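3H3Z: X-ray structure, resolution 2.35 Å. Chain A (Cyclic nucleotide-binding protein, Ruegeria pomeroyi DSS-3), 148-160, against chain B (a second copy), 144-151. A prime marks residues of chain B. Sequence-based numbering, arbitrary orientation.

Chain A 148-160: KAQTGAQRVAEFL
Chain B, residues 144-151: LEQLKAQT

How do the two backbones meet? Chain A runs extended from Lys148 to Thr151 (phi/psi -91/160, -67/154, -152/173, -85/155), then turns into a helix that starts at Gly152 and continues past Leu160. Chain B leaves a weakly bonded helical turn at Leu144′ and Glu145′ and is mostly extended beyond it, Ala149′ (-116/-23) excepted. The chains run in opposite senses: Ala149 CA lies 4.7 Å from Ala149′ CA, and Arg155 CA 6.4 Å from Leu147′ CA.

What do the backbone polar groups find? Lys148′ O takes a weak hydrogen bond from Gln150 N (3.4 Å, 159°) and a CA-H...O contact from Ala149 CA (3.4 Å). A water accepts from Ala149 N (3.2 Å) and donates to Gln150′ O (2.8 Å), bridging the chains. Ala149 CB also sits 3.1 Å from Gln150′ O.

How is Arg155 satisfied? Arg155 (chi1 -105°, chi2 m, chi3 p, chi4 -147°) donates NE to Gln150 OE1 (3.0 Å), and its NH2 forms a salt bridge with Glu158 OE1 (3.1 Å). Gln150 (p, t, chi3 167°) closes the triad, its NE2 donating to Glu158 OE1 (3.0 Å). NH1 of Arg155 reaches across to Glu145′ O at 3.0 Å, but the 126° angle makes this bond weak. Glu145′ OE1, 4.2 Å from Arg155 NH1, is beyond salt-bridge range and bonds elsewhere in the structure; it lies at the Phe159 ring edge, 3.9 Å from CD1.

Where is the apolar packing? Leu147′ (t, p) brings CD1 to 3.2 Å from Arg155 CG and 3.9 Å from Gln150 CG, against aliphatic carbons. The helix that carries Arg155 is capped by Thr151 (p), OG1 accepting from Gln154 N (3.1 Å), while Thr151 N donates to Gln154 OE1 (2.9 Å).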

# COMPACT_ATOMS: atom_id res chain seq x y z
N LYS A 148 5.07 6.92 11.27
CA LYS A 148 5.85 7.91 11.99
C LYS A 148 7.34 7.67 11.66
O LYS A 148 7.70 6.59 11.19
CB LYS A 148 5.63 7.82 13.52
CG LYS A 148 4.20 8.14 14.04
N ALA A 149 8.19 8.69 11.88
CA ALA A 149 9.64 8.53 11.73
C ALA A 149 10.16 7.58 12.80
O ALA A 149 9.53 7.41 13.84
CB ALA A 149 10.39 9.88 11.81
N GLN A 150 11.27 6.93 12.48
CA GLN A 150 11.96 6.03 13.39
C GLN A 150 13.43 6.05 13.00
O GLN A 150 13.78 6.60 11.94
CB GLN A 150 11.43 4.61 13.31
CG GLN A 150 11.85 3.87 12.00
CD GLN A 150 11.32 2.45 11.91
OE1 GLN A 150 11.36 1.84 10.85
NE2 GLN A 150 10.82 1.92 13.03
N THR A 151 14.28 5.40 13.80
CA THR A 151 15.71 5.39 13.48
C THR A 151 16.03 4.26 12.51
O THR A 151 15.30 3.27 12.45
CB THR A 151 16.58 5.21 14.74
OG1 THR A 151 16.41 3.88 15.22
CG2 THR A 151 16.17 6.20 15.85
N GLY A 152 17.11 4.41 11.76
CA GLY A 152 17.57 3.38 10.83
C GLY A 152 17.78 2.02 11.47
O GLY A 152 17.53 0.99 10.85
N ALA A 153 18.24 2.03 12.72
CA ALA A 153 18.47 0.81 13.49
C ALA A 153 17.14 0.15 13.84
O ALA A 153 17.03 -1.07 13.89
CB ALA A 153 19.27 1.13 14.76
N GLN A 154 16.15 0.98 14.15
CA GLN A 154 14.80 0.50 14.41
C GLN A 154 14.19 -0.16 13.13
O GLN A 154 13.53 -1.18 13.25
CB GLN A 154 13.92 1.63 14.96
CG GLN A 154 14.18 1.97 16.43
CD GLN A 154 13.35 3.16 16.90
OE1 GLN A 154 13.45 4.28 16.36
NE2 GLN A 154 12.52 2.93 17.93
N ARG A 155 14.39 0.47 11.95
CA ARG A 155 14.03 -0.10 10.63
C ARG A 155 14.66 -1.46 10.46
O ARG A 155 13.99 -2.41 10.09
CB ARG A 155 14.55 0.73 9.44
CG ARG A 155 13.59 1.61 8.62
CD ARG A 155 12.67 0.80 7.69
NE ARG A 155 11.63 0.09 8.44
CZ ARG A 155 11.11 -1.09 8.12
NH1 ARG A 155 11.48 -1.76 7.03
NH2 ARG A 155 10.21 -1.64 8.93
N VAL A 156 15.98 -1.53 10.67
CA VAL A 156 16.71 -2.79 10.49
C VAL A 156 16.26 -3.83 11.51
O VAL A 156 16.14 -5.00 11.17
CB VAL A 156 18.24 -2.64 10.55
CG1 VAL A 156 18.92 -4.04 10.54
CG2 VAL A 156 18.75 -1.79 9.39
N ALA A 157 15.97 -3.42 12.74
CA ALA A 157 15.50 -4.36 13.76
C ALA A 157 14.21 -5.01 13.27
O ALA A 157 14.11 -6.23 13.19
CB ALA A 157 15.27 -3.66 15.13
N GLU A 158 13.24 -4.15 12.96
CA GLU A 158 11.93 -4.53 12.46
C GLU A 158 12.00 -5.46 11.27
O GLU A 158 11.28 -6.48 11.19
CB GLU A 158 11.15 -3.28 12.08
CG GLU A 158 10.52 -2.61 13.27
CD GLU A 158 9.77 -1.37 12.92
OE1 GLU A 158 10.06 -0.76 11.86
OE2 GLU A 158 8.89 -0.98 13.72
N PHE A 159 12.87 -5.10 10.33
CA PHE A 159 13.11 -5.91 9.16
C PHE A 159 13.54 -7.30 9.58
O PHE A 159 12.96 -8.28 9.17
CB PHE A 159 14.19 -5.27 8.29
CG PHE A 159 14.59 -6.10 7.10
CD1 PHE A 159 13.71 -6.32 6.08
CD2 PHE A 159 15.86 -6.66 7.02
CE1 PHE A 159 14.07 -7.07 4.99
CE2 PHE A 159 16.22 -7.40 5.93
CZ PHE A 159 15.32 -7.60 4.91
N LEU A 160 14.59 -7.35 10.40
CA LEU A 160 15.10 -8.59 10.92
C LEU A 160 14.04 -9.37 11.69
O LEU A 160 13.91 -10.57 11.53
CB LEU A 160 16.32 -8.33 11.82
CG LEU A 160 17.61 -7.98 11.07
CD1 LEU A 160 18.69 -7.54 12.04
CD2 LEU A 160 18.06 -9.18 10.23
N LEU B 144 6.30 1.12 2.15
CA LEU B 144 6.22 0.92 3.60
C LEU B 144 7.50 0.35 4.22
O LEU B 144 7.68 0.41 5.41
CB LEU B 144 5.05 0.02 3.99
CG LEU B 144 3.69 0.68 4.15
CD1 LEU B 144 2.56 -0.40 4.19
CD2 LEU B 144 3.69 1.60 5.39
N GLU B 145 8.37 -0.26 3.42
CA GLU B 145 9.64 -0.76 3.96
C GLU B 145 10.75 0.26 4.00
O GLU B 145 11.76 0.05 4.63
CB GLU B 145 10.13 -1.94 3.13
CG GLU B 145 9.23 -3.10 3.26
CD GLU B 145 9.94 -4.37 3.13
OE1 GLU B 145 10.76 -4.70 4.05
OE2 GLU B 145 9.63 -5.04 2.12
N GLN B 146 10.55 1.37 3.33
CA GLN B 146 11.56 2.40 3.26
C GLN B 146 11.48 3.37 4.44
O GLN B 146 10.40 3.89 4.77
CB GLN B 146 11.45 3.10 1.92
CG GLN B 146 11.83 2.14 0.80
CD GLN B 146 11.50 2.65 -0.54
OE1 GLN B 146 11.12 3.82 -0.70
NE2 GLN B 146 11.63 1.79 -1.54
N LEU B 147 12.64 3.57 5.05
CA LEU B 147 12.82 4.42 6.24
C LEU B 147 12.14 5.79 6.13
O LEU B 147 12.40 6.52 5.18
CB LEU B 147 14.33 4.63 6.49
CG LEU B 147 14.80 5.36 7.77
CD1 LEU B 147 14.30 4.68 9.05
CD2 LEU B 147 16.34 5.49 7.77
N LYS B 148 11.25 6.10 7.08
CA LYS B 148 10.66 7.44 7.12
C LYS B 148 11.47 8.22 8.13
O LYS B 148 11.78 7.71 9.20
CB LYS B 148 9.17 7.44 7.50
CG LYS B 148 8.50 8.79 7.15
CD LYS B 148 7.01 8.73 6.72
CE LYS B 148 6.65 10.09 6.10
NZ LYS B 148 5.29 10.28 5.52
N ALA B 149 11.85 9.43 7.77
CA ALA B 149 12.66 10.31 8.61
C ALA B 149 11.92 11.59 9.03
O ALA B 149 12.27 12.21 10.04
CB ALA B 149 13.98 10.67 7.88
N GLN B 150 10.91 11.98 8.27
CA GLN B 150 10.12 13.18 8.53
C GLN B 150 9.47 13.34 9.91
O GLN B 150 9.00 12.38 10.55
CB GLN B 150 9.02 13.29 7.50
CG GLN B 150 9.54 13.80 6.19
CD GLN B 150 8.46 13.86 5.18
OE1 GLN B 150 7.55 13.01 5.17
NE2 GLN B 150 8.53 14.86 4.29
N THR B 151 9.43 14.60 10.34
CA THR B 151 8.89 14.99 11.61
C THR B 151 7.38 15.17 11.45
O THR B 151 6.89 15.30 10.31
CB THR B 151 9.53 16.32 12.11
OG1 THR B 151 9.24 17.36 11.18
CG2 THR B 151 11.05 16.19 12.24
O HOH W 1 6.93 11.61 12.20